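Local coordinates for Serine/threonine-protein kinase Tel1 (Chaetomium thermophilum, PDB 6SKY), which probably phosphorylates serine and threonine residues followed by glutamine in its protein substrates, with ATP as phosphate donor, and so activates checkpoint signalling after DNA damage, at residues F1752-L1766 and W1827-L1841. Residues are numbered along the deposited sequence; the frame is centred on the assembly and turned at random.
Sequences FSARALENPNWSQHL and WLNFTSEPAKENLKL
Leu1757 reaches from the loop ahead of helix 1762-1771 to pack against Trp1827, Ala1835 and Asn1838, a worked example of one branched side chain meeting several partners. The backbone aims its CB at segment 1827-1841, and chi1 of -156°, with CG anti to the backbone N, carries CG past CB of Asn1838. There the two methyls divide. CD1 lies over the five-membered ring of Trp1827, 4.2 Å from its centroid, in a CH-pi contact, and over the centre of one face of the Trp1762 ring as well. CD2 turns to the CB of Ala1835, 3.9 Å away, to the carbonyl oxygens of Ala1835 and Trp1827, and more loosely to CD1 of Leu1839. The backbone is gripped too: Asn1838 ND2 donates to Leu1757 O at 2.6 Å, from above the carbonyl plane.

Beside this leucine, the edge of Trp1762 meets the face of Trp1827 in a T-shaped stack, planes at 81°, while Trp1827 NE1 makes a weak, nearly straight bond to Ser1753 O (3.4 Å). Farther out, Phe1830 CZ lies over one face of the Arg1755 guanidinium, 3.6 Å from CZ of Arg1755. The same arginine forms a salt bridge with Glu1758, whose carboxylate sits at the phenylalanine's edge.

Helix 1815-1827 ends here, helices 1762-1771 and 1836-1849 begin nearby, and Leu1842 of the latter touches Leu1757 and both tryptophans, in all-helical surroundings far from the nucleotide.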
ATOM      1  N   PHE A1752     -38.567 -44.489  23.700  1.00 54.79           N
ATOM      2  CA  PHE A1752     -37.538 -44.782  22.712  1.00 54.79           C
ATOM      3  C   PHE A1752     -38.027 -44.567  21.291  1.00 54.79           C
ATOM      4  O   PHE A1752     -37.870 -45.449  20.444  1.00 54.79           O
ATOM      5  CB  PHE A1752     -37.051 -46.222  22.854  1.00 54.79           C
ATOM      6  CG  PHE A1752     -36.137 -46.441  24.011  1.00 54.79           C
ATOM      7  CD1 PHE A1752     -34.889 -45.856  24.038  1.00 54.79           C
ATOM      8  CD2 PHE A1752     -36.514 -47.246  25.061  1.00 54.79           C
ATOM      9  CE1 PHE A1752     -34.040 -46.062  25.098  1.00 54.79           C
ATOM     10  CE2 PHE A1752     -35.669 -47.454  26.124  1.00 54.79           C
ATOM     11  CZ  PHE A1752     -34.430 -46.860  26.142  1.00 54.79           C
ATOM     12  N   SER A1753     -38.601 -43.406  21.005  1.00 57.27           N
ATOM     13  CA  SER A1753     -39.083 -43.141  19.659  1.00 57.27           C
ATOM     14  C   SER A1753     -39.142 -41.639  19.454  1.00 57.27           C
ATOM     15  O   SER A1753     -39.270 -40.873  20.408  1.00 57.27           O
ATOM     16  CB  SER A1753     -40.454 -43.774  19.413  1.00 57.27           C
ATOM     17  OG  SER A1753     -41.427 -43.233  20.283  1.00 57.27           O
ATOM     18  N   ALA A1754     -39.056 -41.233  18.192  1.00 59.65           N
ATOM     19  CA  ALA A1754     -39.038 -39.821  17.866  1.00 59.65           C
ATOM     20  C   ALA A1754     -40.333 -39.152  18.319  1.00 59.65           C
ATOM     21  O   ALA A1754     -41.284 -39.800  18.756  1.00 59.65           O
ATOM     22  CB  ALA A1754     -38.828 -39.620  16.369  1.00 59.65           C
ATOM     23  N   ARG A1755     -40.332 -37.823  18.258  1.00 63.09           N
ATOM     24  CA  ARG A1755     -41.451 -36.983  18.674  1.00 63.09           C
ATOM     25  C   ARG A1755     -41.671 -37.054  20.178  1.00 63.09           C
ATOM     26  O   ARG A1755     -42.441 -36.266  20.733  1.00 63.09           O
ATOM     27  CB  ARG A1755     -42.735 -37.366  17.932  1.00 63.09           C
ATOM     28  CG  ARG A1755     -42.727 -36.966  16.477  1.00 63.09           C
ATOM     29  CD  ARG A1755     -42.580 -35.467  16.344  1.00 63.09           C
ATOM     30  NE  ARG A1755     -42.023 -35.085  15.054  1.00 63.09           N
ATOM     31  CZ  ARG A1755     -41.779 -33.830  14.692  1.00 63.09           C
ATOM     32  NH1 ARG A1755     -42.051 -32.836  15.524  1.00 63.09           N
ATOM     33  NH2 ARG A1755     -41.264 -33.570  13.498  1.00 63.09           N
ATOM     34  N   ALA A1756     -40.972 -37.964  20.849  1.00 57.27           N
ATOM     35  CA  ALA A1756     -40.938 -37.980  22.298  1.00 57.27           C
ATOM     36  C   ALA A1756     -39.881 -37.048  22.845  1.00 57.27           C
ATOM     37  O   ALA A1756     -39.833 -36.837  24.057  1.00 57.27           O
ATOM     38  CB  ALA A1756     -40.680 -39.393  22.820  1.00 57.27           C
ATOM     39  N   LEU A1757     -39.034 -36.496  21.983  1.00 52.93           N
ATOM     40  CA  LEU A1757     -38.056 -35.519  22.422  1.00 52.93           C
ATOM     41  C   LEU A1757     -38.686 -34.176  22.756  1.00 52.93           C
ATOM     42  O   LEU A1757     -38.013 -33.325  23.342  1.00 52.93           O
ATOM     43  CB  LEU A1757     -36.990 -35.344  21.343  1.00 52.93           C
ATOM     44  CG  LEU A1757     -35.624 -34.838  21.798  1.00 52.93           C
ATOM     45  CD1 LEU A1757     -34.851 -35.946  22.455  1.00 52.93           C
ATOM     46  CD2 LEU A1757     -34.860 -34.281  20.633  1.00 52.93           C
ATOM     47  N   GLU A1758     -39.958 -33.970  22.423  1.00 61.64           N
ATOM     48  CA  GLU A1758     -40.593 -32.673  22.589  1.00 61.64           C
ATOM     49  C   GLU A1758     -41.473 -32.570  23.822  1.00 61.64           C
ATOM     50  O   GLU A1758     -41.959 -31.474  24.116  1.00 61.64           O
ATOM     51  CB  GLU A1758     -41.424 -32.332  21.354  1.00 61.64           C
ATOM     52  CG  GLU A1758     -40.593 -32.127  20.117  1.00 61.64           C
ATOM     53  CD  GLU A1758     -41.423 -31.739  18.921  1.00 61.64           C
ATOM     54  OE1 GLU A1758     -42.419 -32.435  18.639  1.00 61.64           O
ATOM     55  OE2 GLU A1758     -41.086 -30.732  18.266  1.00 61.64           O
ATOM     56  N   ASN A1759     -41.698 -33.663  24.544  1.00 58.33           N
ATOM     57  CA  ASN A1759     -42.451 -33.238  25.717  1.00 58.33           C
ATOM     58  C   ASN A1759     -41.503 -32.930  26.871  1.00 58.33           C
ATOM     59  O   ASN A1759     -40.479 -33.595  27.025  1.00 58.33           O
ATOM     60  CB  ASN A1759     -43.452 -34.306  26.145  1.00 58.33           C
ATOM     61  CG  ASN A1759     -42.820 -35.658  26.317  1.00 58.33           C
ATOM     62  OD1 ASN A1759     -41.859 -35.989  25.634  1.00 58.33           O
ATOM     63  ND2 ASN A1759     -43.360 -36.454  27.231  1.00 58.33           N
ATOM     64  N   PRO A1760     -41.830 -31.945  27.696  1.00 58.10           N
ATOM     65  CA  PRO A1760     -40.876 -31.466  28.704  1.00 58.10           C
ATOM     66  C   PRO A1760     -40.514 -32.481  29.775  1.00 58.10           C
ATOM     67  O   PRO A1760     -39.804 -32.142  30.724  1.00 58.10           O
ATOM     68  CB  PRO A1760     -41.601 -30.263  29.317  1.00 58.10           C
ATOM     69  CG  PRO A1760     -42.564 -29.838  28.278  1.00 58.10           C
ATOM     70  CD  PRO A1760     -43.027 -31.096  27.633  1.00 58.10           C
ATOM     71  N   ASN A1761     -40.996 -33.713  29.657  1.00 52.67           N
ATOM     72  CA  ASN A1761     -40.664 -34.767  30.605  1.00 52.67           C
ATOM     73  C   ASN A1761     -40.034 -35.965  29.912  1.00 52.67           C
ATOM     74  O   ASN A1761     -40.163 -37.093  30.378  1.00 52.67           O
ATOM     75  CB  ASN A1761     -41.899 -35.199  31.390  1.00 52.67           C
ATOM     76  CG  ASN A1761     -42.361 -34.147  32.366  1.00 52.67           C
ATOM     77  OD1 ASN A1761     -43.421 -33.551  32.196  1.00 52.67           O
ATOM     78  ND2 ASN A1761     -41.568 -33.914  33.398  1.00 52.67           N
ATOM     79  N   TRP A1762     -39.351 -35.734  28.792  1.00 44.38           N
ATOM     80  CA  TRP A1762     -38.673 -36.825  28.106  1.00 44.38           C
ATOM     81  C   TRP A1762     -37.581 -37.419  28.980  1.00 44.38           C
ATOM     82  O   TRP A1762     -37.460 -38.642  29.102  1.00 44.38           O
ATOM     83  CB  TRP A1762     -38.094 -36.326  26.786  1.00 44.38           C
ATOM     84  CG  TRP A1762     -37.137 -37.268  26.140  1.00 44.38           C
ATOM     85  CD1 TRP A1762     -37.442 -38.390  25.450  1.00 44.38           C
ATOM     86  CD2 TRP A1762     -35.714 -37.152  26.107  1.00 44.38           C
ATOM     87  NE1 TRP A1762     -36.302 -38.990  24.996  1.00 44.38           N
ATOM     88  CE2 TRP A1762     -35.226 -38.244  25.388  1.00 44.38           C
ATOM     89  CE3 TRP A1762     -34.805 -36.230  26.625  1.00 44.38           C
ATOM     90  CZ2 TRP A1762     -33.877 -38.442  25.173  1.00 44.38           C
ATOM     91  CZ3 TRP A1762     -33.472 -36.430  26.411  1.00 44.38           C
ATOM     92  CH2 TRP A1762     -33.018 -37.525  25.693  1.00 44.38           C
ATOM     93  N   SER A1763     -36.782 -36.559  29.607  1.00 42.13           N
ATOM     94  CA  SER A1763     -35.657 -37.030  30.401  1.00 42.13           C
ATOM     95  C   SER A1763     -36.118 -37.879  31.571  1.00 42.13           C
ATOM     96  O   SER A1763     -35.516 -38.913  31.865  1.00 42.13           O
ATOM     97  CB  SER A1763     -34.846 -35.841  30.896  1.00 42.13           C
ATOM     98  OG  SER A1763     -35.708 -34.807  31.319  1.00 42.13           O
ATOM     99  N   GLN A1764     -37.192 -37.470  32.241  1.00 45.15           N
ATOM    100  CA  GLN A1764     -37.664 -38.193  33.417  1.00 45.15           C
ATOM    101  C   GLN A1764     -38.196 -39.569  33.048  1.00 45.15           C
ATOM    102  O   GLN A1764     -37.849 -40.574  33.682  1.00 45.15           O
ATOM    103  CB  GLN A1764     -38.734 -37.366  34.116  1.00 45.15           C
ATOM    104  CG  GLN A1764     -39.628 -38.149  35.025  1.00 45.15           C
ATOM    105  CD  GLN A1764     -40.804 -37.332  35.489  1.00 45.15           C
ATOM    106  OE1 GLN A1764     -40.758 -36.105  35.481  1.00 45.15           O
ATOM    107  NE2 GLN A1764     -41.874 -38.005  35.886  1.00 45.15           N
ATOM    108  N   HIS A1765     -39.025 -39.635  32.009  1.00 46.24           N
ATOM    109  CA  HIS A1765     -39.554 -40.915  31.561  1.00 46.24           C
ATOM    110  C   HIS A1765     -38.443 -41.841  31.089  1.00 46.24           C
ATOM    111  O   HIS A1765     -38.423 -43.026  31.438  1.00 46.24           O
ATOM    112  CB  HIS A1765     -40.571 -40.687  30.450  1.00 46.24           C
ATOM    113  CG  HIS A1765     -41.715 -39.812  30.852  1.00 46.24           C
ATOM    114  ND1 HIS A1765     -42.196 -39.764  32.142  1.00 46.24           N
ATOM    115  CD2 HIS A1765     -42.475 -38.954  30.134  1.00 46.24           C
ATOM    116  CE1 HIS A1765     -43.199 -38.908  32.202  1.00 46.24           C
ATOM    117  NE2 HIS A1765     -43.387 -38.402  30.998  1.00 46.24           N
ATOM    118  N   LEU A1766     -37.502 -41.320  30.298  1.00 41.82           N
ATOM    119  CA  LEU A1766     -36.430 -42.165  29.782  1.00 41.82           C
ATOM    120  C   LEU A1766     -35.496 -42.618  30.892  1.00 41.82           C
ATOM    121  O   LEU A1766     -35.022 -43.757  30.883  1.00 41.82           O
ATOM    122  CB  LEU A1766     -35.655 -41.425  28.700  1.00 41.82           C
ATOM    123  CG  LEU A1766     -34.554 -42.225  28.019  1.00 41.82           C
ATOM    124  CD1 LEU A1766     -35.116 -43.464  27.389  1.00 41.82           C
ATOM    125  CD2 LEU A1766     -33.888 -41.385  26.984  1.00 41.82           C
ATOM    126  N   TRP A1827     -33.318 -38.841  16.863  1.00 45.62           N
ATOM    127  CA  TRP A1827     -33.306 -37.725  17.799  1.00 45.62           C
ATOM    128  C   TRP A1827     -32.319 -36.641  17.405  1.00 45.62           C
ATOM    129  O   TRP A1827     -32.559 -35.465  17.688  1.00 45.62           O
ATOM    130  CB  TRP A1827     -32.970 -38.216  19.197  1.00 45.62           C
ATOM    131  CG  TRP A1827     -34.045 -38.983  19.836  1.00 45.62           C
ATOM    132  CD1 TRP A1827     -35.362 -38.949  19.532  1.00 45.62           C
ATOM    133  CD2 TRP A1827     -33.900 -39.913  20.905  1.00 45.62           C
ATOM    134  NE1 TRP A1827     -36.056 -39.801  20.346  1.00 45.62           N
ATOM    135  CE2 TRP A1827     -35.174 -40.408  21.200  1.00 45.62           C
ATOM    136  CE3 TRP A1827     -32.811 -40.378  21.639  1.00 45.62           C
ATOM    137  CZ2 TRP A1827     -35.393 -41.340  22.193  1.00 45.62           C
ATOM    138  CZ3 TRP A1827     -33.029 -41.302  22.622  1.00 45.62           C
ATOM    139  CH2 TRP A1827     -34.308 -41.774  22.893  1.00 45.62           C
ATOM    140  N   LEU A1828     -31.201 -37.003  16.784  1.00 38.36           N
ATOM    141  CA  LEU A1828     -30.204 -36.002  16.444  1.00 38.36           C
ATOM    142  C   LEU A1828     -30.599 -35.175  15.235  1.00 38.36           C
ATOM    143  O   LEU A1828     -30.107 -34.054  15.085  1.00 38.36           O
ATOM    144  CB  LEU A1828     -28.849 -36.664  16.207  1.00 38.36           C
ATOM    145  CG  LEU A1828     -28.180 -37.282  17.436  1.00 38.36           C
ATOM    146  CD1 LEU A1828     -26.884 -37.933  17.051  1.00 38.36           C
ATOM    147  CD2 LEU A1828     -27.951 -36.257  18.515  1.00 38.36           C
ATOM    148  N   ASN A1829     -31.470 -35.689  14.377  1.00 46.85           N
ATOM    149  CA  ASN A1829     -31.950 -34.951  13.210  1.00 46.85           C
ATOM    150  C   ASN A1829     -33.294 -34.296  13.507  1.00 46.85           C
ATOM    151  O   ASN A1829     -34.286 -34.533  12.831  1.00 46.85           O
ATOM    152  CB  ASN A1829     -32.052 -35.882  12.009  1.00 46.85           C
ATOM    153  CG  ASN A1829     -30.719 -36.462  11.609  1.00 46.85           C
ATOM    154  OD1 ASN A1829     -29.755 -35.733  11.386  1.00 46.85           O
ATOM    155  ND2 ASN A1829     -30.650 -37.781  11.523  1.00 46.85           N
ATOM    156  N   PHE A1830     -33.326 -33.455  14.535  1.00 53.46           N
ATOM    157  CA  PHE A1830     -34.583 -32.934  15.068  1.00 53.46           C
ATOM    158  C   PHE A1830     -34.499 -31.422  15.219  1.00 53.46           C
ATOM    159  O   PHE A1830     -34.025 -30.920  16.240  1.00 53.46           O
ATOM    160  CB  PHE A1830     -34.909 -33.589  16.398  1.00 53.46           C
ATOM    161  CG  PHE A1830     -36.360 -33.862  16.592  1.00 53.46           C
ATOM    162  CD1 PHE A1830     -36.879 -35.110  16.323  1.00 53.46           C
ATOM    163  CD2 PHE A1830     -37.208 -32.871  17.038  1.00 53.46           C
ATOM    164  CE1 PHE A1830     -38.211 -35.367  16.500  1.00 53.46           C
ATOM    165  CE2 PHE A1830     -38.543 -33.121  17.216  1.00 53.46           C
ATOM    166  CZ  PHE A1830     -39.045 -34.371  16.947  1.00 53.46           C
ATOM    167  N   THR A1831     -34.981 -30.701  14.216  1.00 57.22           N
ATOM    168  CA  THR A1831     -35.006 -29.244  14.237  1.00 57.22           C
ATOM    169  C   THR A1831     -36.335 -28.796  14.830  1.00 57.22           C
ATOM    170  O   THR A1831     -37.377 -28.898  14.177  1.00 57.22           O
ATOM    171  CB  THR A1831     -34.826 -28.686  12.829  1.00 57.22           C
ATOM    172  OG1 THR A1831     -33.830 -29.445  12.132  1.00 57.22           O
ATOM    173  CG2 THR A1831     -34.400 -27.229  12.888  1.00 57.22           C
ATOM    174  N   SER A1832     -36.306 -28.308  16.065  1.00 60.66           N
ATOM    175  CA  SER A1832     -37.526 -27.890  16.737  1.00 60.66           C
ATOM    176  C   SER A1832     -37.163 -26.966  17.883  1.00 60.66           C
ATOM    177  O   SER A1832     -36.073 -27.058  18.448  1.00 60.66           O
ATOM    178  CB  SER A1832     -38.325 -29.081  17.269  1.00 60.66           C
ATOM    179  OG  SER A1832     -38.918 -29.817  16.219  1.00 60.66           O
ATOM    180  N   GLU A1833     -38.070 -26.075  18.208  1.00 62.93           N
ATOM    181  CA  GLU A1833     -37.839 -25.214  19.355  1.00 62.93           C
ATOM    182  C   GLU A1833     -38.178 -25.913  20.669  1.00 62.93           C
ATOM    183  O   GLU A1833     -37.428 -25.768  21.641  1.00 62.93           O
ATOM    184  CB  GLU A1833     -38.627 -23.914  19.226  1.00 62.93           C
ATOM    185  CG  GLU A1833     -38.147 -22.856  20.185  1.00 62.93           C
ATOM    186  CD  GLU A1833     -36.674 -22.562  20.011  1.00 62.93           C
ATOM    187  OE1 GLU A1833     -36.210 -22.531  18.851  1.00 62.93           O
ATOM    188  OE2 GLU A1833     -35.977 -22.372  21.030  1.00 62.93           O
ATOM    189  N   PRO A1834     -39.286 -26.657  20.769  1.00 61.24           N
ATOM    190  CA  PRO A1834     -39.547 -27.387  22.017  1.00 61.24           C
ATOM    191  C   PRO A1834     -38.594 -28.542  22.268  1.00 61.24           C
ATOM    192  O   PRO A1834     -38.563 -29.056  23.393  1.00 61.24           O
ATOM    193  CB  PRO A1834     -40.983 -27.890  21.832  1.00 61.24           C
ATOM    194  CG  PRO A1834     -41.162 -27.956  20.371  1.00 61.24           C
ATOM    195  CD  PRO A1834     -40.434 -26.771  19.850  1.00 61.24           C
ATOM    196  N   ALA A1835     -37.817 -28.965  21.276  1.00 52.32           N
ATOM    197  CA  ALA A1835     -36.922 -30.100  21.425  1.00 52.32           C
ATOM    198  C   ALA A1835     -35.469 -29.698  21.610  1.00 52.32           C
ATOM    199  O   ALA A1835     -34.619 -30.574  21.763  1.00 52.32           O
ATOM    200  CB  ALA A1835     -37.040 -31.025  20.216  1.00 52.32           C
ATOM    201  N   LYS A1836     -35.159 -28.404  21.606  1.00 45.81           N
ATOM    202  CA  LYS A1836     -33.767 -27.982  21.700  1.00 45.81           C
ATOM    203  C   LYS A1836     -33.181 -28.281  23.074  1.00 45.81           C
ATOM    204  O   LYS A1836     -32.011 -28.668  23.188  1.00 45.81           O
ATOM    205  CB  LYS A1836     -33.659 -26.494  21.378  1.00 45.81           C
ATOM    206  CG  LYS A1836     -32.275 -25.924  21.575  1.00 45.81           C
ATOM    207  CD  LYS A1836     -32.199 -24.448  21.233  1.00 45.81           C
ATOM    208  CE  LYS A1836     -30.939 -23.837  21.834  1.00 45.81           C
ATOM    209  NZ  LYS A1836     -30.699 -22.427  21.425  1.00 45.81           N
ATOM    210  N   GLU A1837     -33.978 -28.132  24.127  1.00 41.84           N
ATOM    211  CA  GLU A1837     -33.462 -28.283  25.478  1.00 41.84           C
ATOM    212  C   GLU A1837     -33.222 -29.733  25.869  1.00 41.84           C
ATOM    213  O   GLU A1837     -32.439 -29.985  26.786  1.00 41.84           O
ATOM    214  CB  GLU A1837     -34.414 -27.631  26.474  1.00 41.84           C
ATOM    215  CG  GLU A1837     -33.771 -27.284  27.791  1.00 41.84           C
ATOM    216  CD  GLU A1837     -32.528 -26.432  27.624  1.00 41.84           C
ATOM    217  OE1 GLU A1837     -32.564 -25.464  26.835  1.00 41.84           O
ATOM    218  OE2 GLU A1837     -31.506 -26.735  28.277  1.00 41.84           O
ATOM    219  N   ASN A1838     -33.881 -30.687  25.214  1.00 38.51           N
ATOM    220  CA  ASN A1838     -33.550 -32.093  25.394  1.00 38.51           C
ATOM    221  C   ASN A1838     -32.416 -32.531  24.490  1.00 38.51           C
ATOM    222  O   ASN A1838     -31.664 -33.447  24.836  1.00 38.51           O
ATOM    223  CB  ASN A1838     -34.767 -32.973  25.112  1.00 38.51           C
ATOM    224  CG  ASN A1838     -35.864 -32.805  26.131  1.00 38.51           C
ATOM    225  OD1 ASN A1838     -35.620 -32.425  27.269  1.00 38.51           O
ATOM    226  ND2 ASN A1838     -37.086 -33.104  25.727  1.00 38.51           N
ATOM    227  N   LEU A1839     -32.284 -31.894  23.333  1.00 32.99           N
ATOM    228  CA  LEU A1839     -31.164 -32.176  22.449  1.00 32.99           C
ATOM    229  C   LEU A1839     -29.850 -31.757  23.088  1.00 32.99           C
ATOM    230  O   LEU A1839     -28.838 -32.451  22.949  1.00 32.99           O
ATOM    231  CB  LEU A1839     -31.384 -31.468  21.118  1.00 32.99           C
ATOM    232  CG  LEU A1839     -30.571 -31.906  19.912  1.00 32.99           C
ATOM    233  CD1 LEU A1839     -30.747 -33.370  19.673  1.00 32.99           C
ATOM    234  CD2 LEU A1839     -31.019 -31.122  18.720  1.00 32.99           C
ATOM    235  N   LYS A1840     -29.844 -30.625  23.792  1.00 31.10           N
ATOM    236  CA  LYS A1840     -28.664 -30.252  24.562  1.00 31.10           C
ATOM    237  C   LYS A1840     -28.280 -31.336  25.557  1.00 31.10           C
ATOM    238  O   LYS A1840     -27.096 -31.623  25.748  1.00 31.10           O
ATOM    239  CB  LYS A1840     -28.903 -28.943  25.296  1.00 31.10           C
ATOM    240  CG  LYS A1840     -28.697 -27.711  24.473  1.00 31.10           C
ATOM    241  CD  LYS A1840     -28.589 -26.512  25.378  1.00 31.10           C
ATOM    242  CE  LYS A1840     -28.678 -25.223  24.603  1.00 31.10           C
ATOM    243  NZ  LYS A1840     -27.417 -24.916  23.885  1.00 31.10           N
ATOM    244  N   LEU A1841     -29.266 -31.944  26.205  1.00 27.83           N
ATOM    245  CA  LEU A1841     -28.982 -32.973  27.195  1.00 27.83           C
ATOM    246  C   LEU A1841     -28.461 -34.242  26.546  1.00 27.83           C
ATOM    247  O   LEU A1841     -27.605 -34.922  27.113  1.00 27.83           O
ATOM    248  CB  LEU A1841     -30.238 -33.258  28.008  1.00 27.83           C
ATOM    249  CG  LEU A1841     -30.172 -34.255  29.151  1.00 27.83           C
ATOM    250  CD1 LEU A1841     -29.316 -33.721  30.258  1.00 27.83           C
ATOM    251  CD2 LEU A1841     -31.554 -34.526  29.647  1.00 27.83           C
TER